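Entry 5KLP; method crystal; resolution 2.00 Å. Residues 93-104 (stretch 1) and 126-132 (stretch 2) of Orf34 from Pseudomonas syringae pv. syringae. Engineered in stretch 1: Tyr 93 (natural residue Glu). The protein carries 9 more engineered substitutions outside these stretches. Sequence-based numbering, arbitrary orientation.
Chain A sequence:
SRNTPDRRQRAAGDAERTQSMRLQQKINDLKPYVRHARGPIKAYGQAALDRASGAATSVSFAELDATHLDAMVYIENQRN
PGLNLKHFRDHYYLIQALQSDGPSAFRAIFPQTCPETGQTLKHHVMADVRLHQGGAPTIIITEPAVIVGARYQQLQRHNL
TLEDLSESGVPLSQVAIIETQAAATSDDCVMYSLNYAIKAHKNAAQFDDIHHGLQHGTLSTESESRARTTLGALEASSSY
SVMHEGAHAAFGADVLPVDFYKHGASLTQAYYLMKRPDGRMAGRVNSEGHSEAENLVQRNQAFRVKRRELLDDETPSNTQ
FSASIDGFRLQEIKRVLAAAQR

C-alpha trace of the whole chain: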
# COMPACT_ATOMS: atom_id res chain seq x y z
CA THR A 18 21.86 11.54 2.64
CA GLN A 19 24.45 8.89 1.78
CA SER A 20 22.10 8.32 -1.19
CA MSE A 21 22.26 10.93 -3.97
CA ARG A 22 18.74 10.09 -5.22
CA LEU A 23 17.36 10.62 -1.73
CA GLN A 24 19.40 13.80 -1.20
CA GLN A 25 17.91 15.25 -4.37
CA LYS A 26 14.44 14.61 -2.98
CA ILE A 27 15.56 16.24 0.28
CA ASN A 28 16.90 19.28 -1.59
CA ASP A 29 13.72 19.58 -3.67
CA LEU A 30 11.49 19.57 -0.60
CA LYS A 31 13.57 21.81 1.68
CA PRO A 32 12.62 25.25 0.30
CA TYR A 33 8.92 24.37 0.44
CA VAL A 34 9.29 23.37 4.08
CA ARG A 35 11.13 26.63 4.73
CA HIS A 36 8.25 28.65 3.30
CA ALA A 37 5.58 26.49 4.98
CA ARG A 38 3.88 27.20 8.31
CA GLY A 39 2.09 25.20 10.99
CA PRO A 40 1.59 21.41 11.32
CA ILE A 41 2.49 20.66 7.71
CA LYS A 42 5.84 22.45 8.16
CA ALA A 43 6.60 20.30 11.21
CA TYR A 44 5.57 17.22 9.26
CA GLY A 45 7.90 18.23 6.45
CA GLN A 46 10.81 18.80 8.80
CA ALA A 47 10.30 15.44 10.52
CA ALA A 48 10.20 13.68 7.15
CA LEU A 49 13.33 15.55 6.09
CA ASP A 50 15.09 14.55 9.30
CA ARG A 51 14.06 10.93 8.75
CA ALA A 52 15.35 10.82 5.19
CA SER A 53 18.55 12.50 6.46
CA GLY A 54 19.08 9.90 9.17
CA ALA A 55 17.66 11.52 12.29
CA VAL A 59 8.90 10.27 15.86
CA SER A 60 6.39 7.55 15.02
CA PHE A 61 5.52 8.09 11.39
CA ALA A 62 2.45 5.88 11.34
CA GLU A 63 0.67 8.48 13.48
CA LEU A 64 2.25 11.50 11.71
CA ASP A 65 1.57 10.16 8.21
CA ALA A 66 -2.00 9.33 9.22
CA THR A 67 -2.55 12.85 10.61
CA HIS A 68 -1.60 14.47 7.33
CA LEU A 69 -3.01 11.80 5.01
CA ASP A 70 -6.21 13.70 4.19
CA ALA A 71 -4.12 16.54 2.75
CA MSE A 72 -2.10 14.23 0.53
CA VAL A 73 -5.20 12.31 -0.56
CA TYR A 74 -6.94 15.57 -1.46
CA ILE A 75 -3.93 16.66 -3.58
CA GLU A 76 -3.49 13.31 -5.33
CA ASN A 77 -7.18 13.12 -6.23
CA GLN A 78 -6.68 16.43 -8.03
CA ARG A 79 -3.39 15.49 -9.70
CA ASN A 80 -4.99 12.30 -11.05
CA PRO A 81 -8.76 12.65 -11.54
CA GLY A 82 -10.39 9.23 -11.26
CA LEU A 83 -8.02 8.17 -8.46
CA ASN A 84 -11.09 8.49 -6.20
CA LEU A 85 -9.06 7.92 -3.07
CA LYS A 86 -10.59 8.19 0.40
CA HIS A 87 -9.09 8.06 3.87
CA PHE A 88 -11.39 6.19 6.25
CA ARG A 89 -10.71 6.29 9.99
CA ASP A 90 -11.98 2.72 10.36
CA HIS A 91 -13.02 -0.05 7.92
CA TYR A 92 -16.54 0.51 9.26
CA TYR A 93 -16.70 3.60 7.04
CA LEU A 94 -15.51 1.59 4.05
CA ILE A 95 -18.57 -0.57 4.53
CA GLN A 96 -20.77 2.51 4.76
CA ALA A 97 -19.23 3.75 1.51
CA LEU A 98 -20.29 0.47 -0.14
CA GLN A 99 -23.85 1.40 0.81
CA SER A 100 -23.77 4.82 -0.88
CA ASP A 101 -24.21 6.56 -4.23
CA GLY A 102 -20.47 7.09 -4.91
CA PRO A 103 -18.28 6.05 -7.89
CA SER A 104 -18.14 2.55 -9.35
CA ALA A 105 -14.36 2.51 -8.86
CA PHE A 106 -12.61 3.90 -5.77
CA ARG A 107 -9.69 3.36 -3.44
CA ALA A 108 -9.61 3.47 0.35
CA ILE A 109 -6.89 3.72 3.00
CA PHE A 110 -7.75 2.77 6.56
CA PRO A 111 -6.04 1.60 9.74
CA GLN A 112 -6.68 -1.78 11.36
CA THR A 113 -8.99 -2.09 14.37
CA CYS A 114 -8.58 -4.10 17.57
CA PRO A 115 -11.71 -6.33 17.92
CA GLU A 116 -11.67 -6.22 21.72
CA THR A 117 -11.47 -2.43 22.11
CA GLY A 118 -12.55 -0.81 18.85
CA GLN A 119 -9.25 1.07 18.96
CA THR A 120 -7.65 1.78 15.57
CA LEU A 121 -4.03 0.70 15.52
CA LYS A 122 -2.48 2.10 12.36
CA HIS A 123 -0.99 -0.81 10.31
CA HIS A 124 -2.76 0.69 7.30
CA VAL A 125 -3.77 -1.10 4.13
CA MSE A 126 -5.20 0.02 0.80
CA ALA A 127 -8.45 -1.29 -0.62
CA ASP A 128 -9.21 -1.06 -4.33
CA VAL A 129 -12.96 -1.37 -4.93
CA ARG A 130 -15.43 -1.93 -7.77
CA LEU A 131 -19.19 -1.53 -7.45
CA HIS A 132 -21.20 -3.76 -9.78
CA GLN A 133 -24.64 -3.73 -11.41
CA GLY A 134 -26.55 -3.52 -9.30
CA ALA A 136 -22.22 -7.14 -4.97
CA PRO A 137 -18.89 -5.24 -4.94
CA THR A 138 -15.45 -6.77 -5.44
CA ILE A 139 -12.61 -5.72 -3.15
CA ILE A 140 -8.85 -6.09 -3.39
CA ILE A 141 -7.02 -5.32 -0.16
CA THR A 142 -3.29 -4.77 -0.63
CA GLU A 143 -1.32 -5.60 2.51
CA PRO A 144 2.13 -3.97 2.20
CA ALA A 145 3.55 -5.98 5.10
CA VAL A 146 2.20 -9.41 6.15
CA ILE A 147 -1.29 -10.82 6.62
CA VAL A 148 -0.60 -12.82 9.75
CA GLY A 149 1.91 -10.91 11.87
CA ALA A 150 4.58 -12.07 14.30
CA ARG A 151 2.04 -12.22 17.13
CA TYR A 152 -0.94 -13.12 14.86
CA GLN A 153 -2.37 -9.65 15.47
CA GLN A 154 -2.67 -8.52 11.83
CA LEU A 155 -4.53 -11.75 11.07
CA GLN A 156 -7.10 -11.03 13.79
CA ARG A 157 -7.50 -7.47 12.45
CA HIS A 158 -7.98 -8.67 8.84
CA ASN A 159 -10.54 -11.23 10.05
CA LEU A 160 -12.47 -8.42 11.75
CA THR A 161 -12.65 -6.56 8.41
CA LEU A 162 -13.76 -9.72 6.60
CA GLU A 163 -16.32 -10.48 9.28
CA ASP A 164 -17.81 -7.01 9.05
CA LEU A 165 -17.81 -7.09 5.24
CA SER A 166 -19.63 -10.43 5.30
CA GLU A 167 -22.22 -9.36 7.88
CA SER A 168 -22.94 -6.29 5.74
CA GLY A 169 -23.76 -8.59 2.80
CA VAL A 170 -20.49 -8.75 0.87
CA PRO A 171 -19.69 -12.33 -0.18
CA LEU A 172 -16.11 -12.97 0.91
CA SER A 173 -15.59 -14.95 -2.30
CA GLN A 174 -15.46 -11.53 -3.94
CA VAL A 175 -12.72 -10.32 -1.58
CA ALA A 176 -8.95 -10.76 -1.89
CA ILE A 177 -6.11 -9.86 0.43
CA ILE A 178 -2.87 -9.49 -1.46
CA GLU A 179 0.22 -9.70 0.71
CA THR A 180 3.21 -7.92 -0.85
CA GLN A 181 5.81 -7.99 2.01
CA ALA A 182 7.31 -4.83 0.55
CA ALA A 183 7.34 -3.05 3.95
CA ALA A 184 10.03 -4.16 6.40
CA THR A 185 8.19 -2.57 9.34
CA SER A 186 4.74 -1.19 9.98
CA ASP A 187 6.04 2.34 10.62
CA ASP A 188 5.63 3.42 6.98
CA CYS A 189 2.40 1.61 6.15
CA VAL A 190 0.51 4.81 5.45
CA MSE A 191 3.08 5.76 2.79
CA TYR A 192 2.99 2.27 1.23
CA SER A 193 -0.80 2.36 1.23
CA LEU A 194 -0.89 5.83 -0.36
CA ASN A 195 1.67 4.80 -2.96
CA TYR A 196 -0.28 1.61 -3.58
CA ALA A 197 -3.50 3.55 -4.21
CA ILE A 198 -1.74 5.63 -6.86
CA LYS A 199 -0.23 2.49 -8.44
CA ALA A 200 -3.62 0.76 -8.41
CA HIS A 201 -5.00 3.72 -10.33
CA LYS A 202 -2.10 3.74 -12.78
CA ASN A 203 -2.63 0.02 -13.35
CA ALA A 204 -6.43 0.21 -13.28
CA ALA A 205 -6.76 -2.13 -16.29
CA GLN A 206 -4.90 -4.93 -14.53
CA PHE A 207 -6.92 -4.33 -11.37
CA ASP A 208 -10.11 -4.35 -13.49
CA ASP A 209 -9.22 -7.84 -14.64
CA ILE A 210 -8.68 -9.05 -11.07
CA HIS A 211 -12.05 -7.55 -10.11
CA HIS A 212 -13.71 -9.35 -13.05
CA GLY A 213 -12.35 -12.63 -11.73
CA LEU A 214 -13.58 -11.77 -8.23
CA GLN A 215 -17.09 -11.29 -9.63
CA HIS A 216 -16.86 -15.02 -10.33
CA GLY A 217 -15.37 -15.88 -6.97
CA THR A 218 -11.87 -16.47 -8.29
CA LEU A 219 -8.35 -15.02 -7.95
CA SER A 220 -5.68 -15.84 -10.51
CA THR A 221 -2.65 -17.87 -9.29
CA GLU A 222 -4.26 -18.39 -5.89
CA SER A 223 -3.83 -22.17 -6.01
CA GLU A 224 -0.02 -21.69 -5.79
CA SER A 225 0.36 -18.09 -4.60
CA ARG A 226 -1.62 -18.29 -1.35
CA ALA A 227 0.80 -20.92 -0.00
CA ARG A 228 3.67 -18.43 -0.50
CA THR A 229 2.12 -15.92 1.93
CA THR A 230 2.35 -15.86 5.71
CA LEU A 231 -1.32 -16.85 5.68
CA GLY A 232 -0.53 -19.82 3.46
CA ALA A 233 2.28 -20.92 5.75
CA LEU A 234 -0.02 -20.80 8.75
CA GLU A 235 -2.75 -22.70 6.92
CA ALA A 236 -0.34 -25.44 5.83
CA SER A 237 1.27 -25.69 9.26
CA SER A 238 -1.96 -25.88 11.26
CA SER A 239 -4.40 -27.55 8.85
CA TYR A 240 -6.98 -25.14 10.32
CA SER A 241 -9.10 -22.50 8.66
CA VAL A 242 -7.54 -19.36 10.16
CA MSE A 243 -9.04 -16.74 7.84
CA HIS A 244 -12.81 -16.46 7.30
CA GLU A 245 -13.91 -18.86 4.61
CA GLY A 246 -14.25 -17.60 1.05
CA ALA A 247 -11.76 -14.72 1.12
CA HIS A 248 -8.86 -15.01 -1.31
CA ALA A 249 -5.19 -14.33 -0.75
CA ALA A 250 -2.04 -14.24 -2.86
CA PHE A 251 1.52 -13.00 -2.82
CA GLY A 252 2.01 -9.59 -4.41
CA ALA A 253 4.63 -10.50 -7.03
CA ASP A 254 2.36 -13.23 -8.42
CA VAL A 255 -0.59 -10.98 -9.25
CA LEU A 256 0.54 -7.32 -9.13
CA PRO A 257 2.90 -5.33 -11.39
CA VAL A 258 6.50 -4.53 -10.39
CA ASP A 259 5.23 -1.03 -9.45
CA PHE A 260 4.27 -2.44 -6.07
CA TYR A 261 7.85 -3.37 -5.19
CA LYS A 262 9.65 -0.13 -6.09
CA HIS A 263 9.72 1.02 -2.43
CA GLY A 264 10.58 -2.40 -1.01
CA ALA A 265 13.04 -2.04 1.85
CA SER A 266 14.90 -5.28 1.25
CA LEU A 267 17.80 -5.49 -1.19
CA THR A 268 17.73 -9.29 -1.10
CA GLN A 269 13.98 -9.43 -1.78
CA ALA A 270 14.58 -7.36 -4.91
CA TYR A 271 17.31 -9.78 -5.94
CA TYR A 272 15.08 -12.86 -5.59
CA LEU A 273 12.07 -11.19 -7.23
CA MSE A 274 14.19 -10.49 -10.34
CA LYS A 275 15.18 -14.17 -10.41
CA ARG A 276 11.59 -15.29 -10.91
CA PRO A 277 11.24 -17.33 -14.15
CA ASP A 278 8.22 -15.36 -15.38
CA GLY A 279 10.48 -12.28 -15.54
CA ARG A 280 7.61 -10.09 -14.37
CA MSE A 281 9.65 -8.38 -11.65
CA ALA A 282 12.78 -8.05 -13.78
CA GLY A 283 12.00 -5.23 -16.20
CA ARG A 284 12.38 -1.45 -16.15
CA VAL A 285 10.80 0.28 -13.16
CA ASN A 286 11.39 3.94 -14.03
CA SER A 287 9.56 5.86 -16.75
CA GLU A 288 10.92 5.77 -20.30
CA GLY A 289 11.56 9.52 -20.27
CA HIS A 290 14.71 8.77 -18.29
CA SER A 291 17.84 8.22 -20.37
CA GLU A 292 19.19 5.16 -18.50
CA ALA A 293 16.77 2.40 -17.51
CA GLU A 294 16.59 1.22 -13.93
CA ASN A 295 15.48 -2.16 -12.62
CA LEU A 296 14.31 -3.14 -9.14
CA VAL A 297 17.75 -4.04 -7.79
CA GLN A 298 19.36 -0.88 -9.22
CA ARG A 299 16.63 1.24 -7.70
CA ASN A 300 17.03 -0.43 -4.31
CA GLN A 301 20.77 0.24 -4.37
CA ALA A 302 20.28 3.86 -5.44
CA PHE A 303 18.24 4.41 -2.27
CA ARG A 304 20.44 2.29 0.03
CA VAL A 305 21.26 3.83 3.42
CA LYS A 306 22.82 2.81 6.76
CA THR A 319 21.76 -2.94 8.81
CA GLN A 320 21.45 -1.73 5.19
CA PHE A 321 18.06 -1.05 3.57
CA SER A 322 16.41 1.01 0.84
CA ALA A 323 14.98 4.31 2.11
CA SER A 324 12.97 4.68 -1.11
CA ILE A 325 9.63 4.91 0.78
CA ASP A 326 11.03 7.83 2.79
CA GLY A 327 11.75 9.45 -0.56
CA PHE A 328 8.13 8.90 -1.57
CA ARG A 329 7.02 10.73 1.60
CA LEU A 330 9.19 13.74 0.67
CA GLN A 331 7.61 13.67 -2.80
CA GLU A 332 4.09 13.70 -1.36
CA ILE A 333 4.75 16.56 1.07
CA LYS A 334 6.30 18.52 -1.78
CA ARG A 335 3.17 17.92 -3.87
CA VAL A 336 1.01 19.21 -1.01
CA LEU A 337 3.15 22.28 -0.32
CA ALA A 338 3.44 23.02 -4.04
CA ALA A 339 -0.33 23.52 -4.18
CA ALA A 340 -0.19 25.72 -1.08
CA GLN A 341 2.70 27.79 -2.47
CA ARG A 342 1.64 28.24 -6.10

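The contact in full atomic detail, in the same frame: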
# COMPACT_ATOMS: atom_id res chain seq x y z
N TYR A 93 -16.28 2.56 7.97
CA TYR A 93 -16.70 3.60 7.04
C TYR A 93 -16.49 3.19 5.59
O TYR A 93 -17.14 3.73 4.68
CB TYR A 93 -15.97 4.92 7.35
CG TYR A 93 -16.34 5.49 8.71
CD1 TYR A 93 -17.62 5.98 8.94
CD2 TYR A 93 -15.43 5.51 9.75
CE1 TYR A 93 -17.97 6.49 10.17
CE2 TYR A 93 -15.77 6.02 10.99
CZ TYR A 93 -17.04 6.50 11.20
OH TYR A 93 -17.39 7.00 12.43
N LEU A 94 -15.61 2.23 5.36
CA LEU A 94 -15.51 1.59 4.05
C LEU A 94 -16.81 0.89 3.75
O LEU A 94 -17.37 1.02 2.65
CB LEU A 94 -14.36 0.60 4.01
CG LEU A 94 -14.26 -0.29 2.76
CD1 LEU A 94 -14.12 0.53 1.49
CD2 LEU A 94 -13.10 -1.26 2.91
N ILE A 95 -17.32 0.16 4.73
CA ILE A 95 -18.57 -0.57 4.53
C ILE A 95 -19.72 0.38 4.23
O ILE A 95 -20.52 0.15 3.32
CB ILE A 95 -18.90 -1.42 5.76
CG1 ILE A 95 -17.95 -2.61 5.81
CG2 ILE A 95 -20.37 -1.85 5.73
CD1 ILE A 95 -17.97 -3.34 7.12
N GLN A 96 -19.79 1.47 4.99
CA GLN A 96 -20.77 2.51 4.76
C GLN A 96 -20.65 3.06 3.34
O GLN A 96 -21.65 3.35 2.69
CB GLN A 96 -20.60 3.63 5.80
CG GLN A 96 -21.62 4.75 5.75
CD GLN A 96 -21.38 5.77 6.85
OE1 GLN A 96 -21.80 5.58 7.99
NE2 GLN A 96 -20.68 6.85 6.52
N ALA A 97 -19.42 3.20 2.85
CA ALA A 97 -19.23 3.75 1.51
C ALA A 97 -19.75 2.76 0.44
O ALA A 97 -20.17 3.16 -0.63
CB ALA A 97 -17.77 4.08 1.27
N LEU A 98 -19.73 1.47 0.76
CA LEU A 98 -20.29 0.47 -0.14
C LEU A 98 -21.81 0.59 -0.21
O LEU A 98 -22.43 0.05 -1.13
CB LEU A 98 -19.90 -0.94 0.30
CG LEU A 98 -18.40 -1.23 0.37
CD1 LEU A 98 -18.16 -2.57 1.03
CD2 LEU A 98 -17.80 -1.22 -1.03
N GLN A 99 -22.40 1.25 0.77
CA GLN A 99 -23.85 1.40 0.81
C GLN A 99 -24.27 2.80 0.38
O GLN A 99 -25.34 3.27 0.77
CB GLN A 99 -24.39 1.12 2.22
CG GLN A 99 -24.08 -0.27 2.77
CD GLN A 99 -24.08 -0.30 4.29
OE1 GLN A 99 -24.22 0.73 4.95
NE2 GLN A 99 -23.92 -1.50 4.86
N SER A 100 -23.45 3.46 -0.44
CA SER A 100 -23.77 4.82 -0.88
C SER A 100 -23.64 5.03 -2.38
O SER A 100 -23.15 4.18 -3.11
CB SER A 100 -22.92 5.84 -0.13
OG SER A 100 -23.08 5.70 1.27
N ASP A 101 -24.09 6.20 -2.82
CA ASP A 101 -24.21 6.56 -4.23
C ASP A 101 -22.91 7.03 -4.91
O ASP A 101 -22.96 7.67 -5.96
CB ASP A 101 -25.28 7.65 -4.37
N GLY A 102 -21.76 6.71 -4.33
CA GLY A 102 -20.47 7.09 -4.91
C GLY A 102 -20.07 6.38 -6.20
O GLY A 102 -20.89 5.69 -6.83
N PRO A 103 -18.80 6.55 -6.61
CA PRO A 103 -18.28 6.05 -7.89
C PRO A 103 -18.18 4.54 -7.94
O PRO A 103 -18.03 3.90 -6.90
CB PRO A 103 -16.86 6.66 -7.96
CG PRO A 103 -16.76 7.62 -6.83
CD PRO A 103 -17.74 7.17 -5.80
N SER A 104 -18.23 3.99 -9.15
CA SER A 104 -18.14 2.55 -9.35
C SER A 104 -16.74 2.03 -9.04
O SER A 104 -16.58 0.85 -8.73
CB SER A 104 -18.55 2.19 -10.78
OG SER A 104 -17.49 2.46 -11.70
N MSE A 126 -4.49 -0.65 1.88
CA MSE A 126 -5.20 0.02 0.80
C MSE A 126 -6.22 -0.93 0.22
O MSE A 126 -5.88 -2.08 -0.09
CB MSE A 126 -4.23 0.49 -0.28
CG MSE A 126 -4.82 1.46 -1.30
SE MSE A 126 -5.77 0.60 -2.75
CE MSE A 126 -4.28 -0.44 -3.52
N ALA A 127 -7.46 -0.47 0.07
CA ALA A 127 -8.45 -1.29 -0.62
C ALA A 127 -8.85 -0.65 -1.94
O ALA A 127 -9.19 0.54 -1.98
CB ALA A 127 -9.68 -1.53 0.25
N ASP A 128 -8.79 -1.45 -3.00
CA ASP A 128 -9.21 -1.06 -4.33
C ASP A 128 -10.57 -1.71 -4.63
O ASP A 128 -10.70 -2.93 -4.58
CB ASP A 128 -8.15 -1.48 -5.36
CG ASP A 128 -8.48 -1.03 -6.77
OD1 ASP A 128 -9.27 -1.70 -7.46
OD2 ASP A 128 -7.93 0.00 -7.20
N VAL A 129 -11.58 -0.89 -4.93
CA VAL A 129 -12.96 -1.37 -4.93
C VAL A 129 -13.63 -1.17 -6.29
O VAL A 129 -13.37 -0.19 -6.97
CB VAL A 129 -13.80 -0.63 -3.84
CG1 VAL A 129 -15.28 -1.05 -3.87
CG2 VAL A 129 -13.20 -0.86 -2.45
N ARG A 130 -14.48 -2.12 -6.67
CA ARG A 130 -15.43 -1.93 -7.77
C ARG A 130 -16.85 -2.22 -7.32
O ARG A 130 -17.12 -3.25 -6.70
CB ARG A 130 -15.11 -2.81 -8.98
CG ARG A 130 -13.77 -2.56 -9.61
CD ARG A 130 -13.66 -1.20 -10.29
NE ARG A 130 -12.36 -1.11 -10.94
CZ ARG A 130 -11.22 -0.86 -10.30
NH1 ARG A 130 -11.22 -0.63 -8.99
NH2 ARG A 130 -10.08 -0.83 -10.97
N LEU A 131 -17.76 -1.29 -7.62
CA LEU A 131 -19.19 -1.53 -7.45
C LEU A 131 -19.70 -2.16 -8.73
O LEU A 131 -19.15 -1.89 -9.80
CB LEU A 131 -19.94 -0.24 -7.15
CG LEU A 131 -19.46 0.50 -5.90
CD1 LEU A 131 -20.22 1.81 -5.72
CD2 LEU A 131 -19.54 -0.37 -4.65
N HIS A 132 -20.71 -3.01 -8.62
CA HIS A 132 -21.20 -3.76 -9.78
C HIS A 132 -22.72 -3.69 -9.90
O HIS A 132 -23.43 -3.60 -8.90
CB HIS A 132 -20.74 -5.22 -9.69
CG HIS A 132 -19.25 -5.39 -9.73
ND1 HIS A 132 -18.49 -5.09 -10.84
CD2 HIS A 132 -18.39 -5.80 -8.77
CE1 HIS A 132 -17.22 -5.31 -10.57
NE2 HIS A 132 -17.13 -5.74 -9.32

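Leu 131 and Ser 104 cover the most surface in this contact, and Leu 98 follows. Together the two stretches bury 367 Å².

One hydrogen bond joins the stretches. It is a backbone bond, from Leu 131 N to Ser 104 O, 2.7 Å long and nearly straight at 164°. Ser 104 O also receives a CA-H...O contact from Arg 130 CA at 3.2 Å. Ser 104 therefore binds through its carbonyl, and its hydroxyl takes no part in a hydrogen bond across the contact.

The CA-to-CB bond of Leu 131 points toward stretch 1. Its rotamer is m, t. The two methyls meet different surroundings. Leu 131 CD1 lies 3.2 Å from Pro 103 O and 4.1 Å from Gly 102 O, so it packs against the backbone of the loop. Leu 131 CD2 lies 4.1 Å from Leu 98 CD2. A branched side chain suits this place because one methyl can meet the loop backbone while the other meets Leu 98.

Leu 98 sets off sideways from its CA, but its end comes nearer to the strand. Leu 98 CD2 reaches Val 129 CG1 at 3.8 Å as well as Leu 131. One turn earlier, Leu 94 points toward the strand. Leu 94 CD1 is 4.3 Å from Val 129 CG2, and Leu 94 CD2 is 4.3 Å from Ala 127 CB. These contacts are apolar, as suits the buried Leu 94, Val 129 and Ala 127.

The alternation of the strand sorts its residues. Ala 127 and Val 129 point toward stretch 1, while Arg 130 points away overall. Arg 130 NH1 forms a salt bridge with Asp 128 OD1 at 2.7 Å and a hydrogen bond to Val 129 O at 3.0 Å. The buried charge is thus paired within the strand, and the apolar side chains meet the helix.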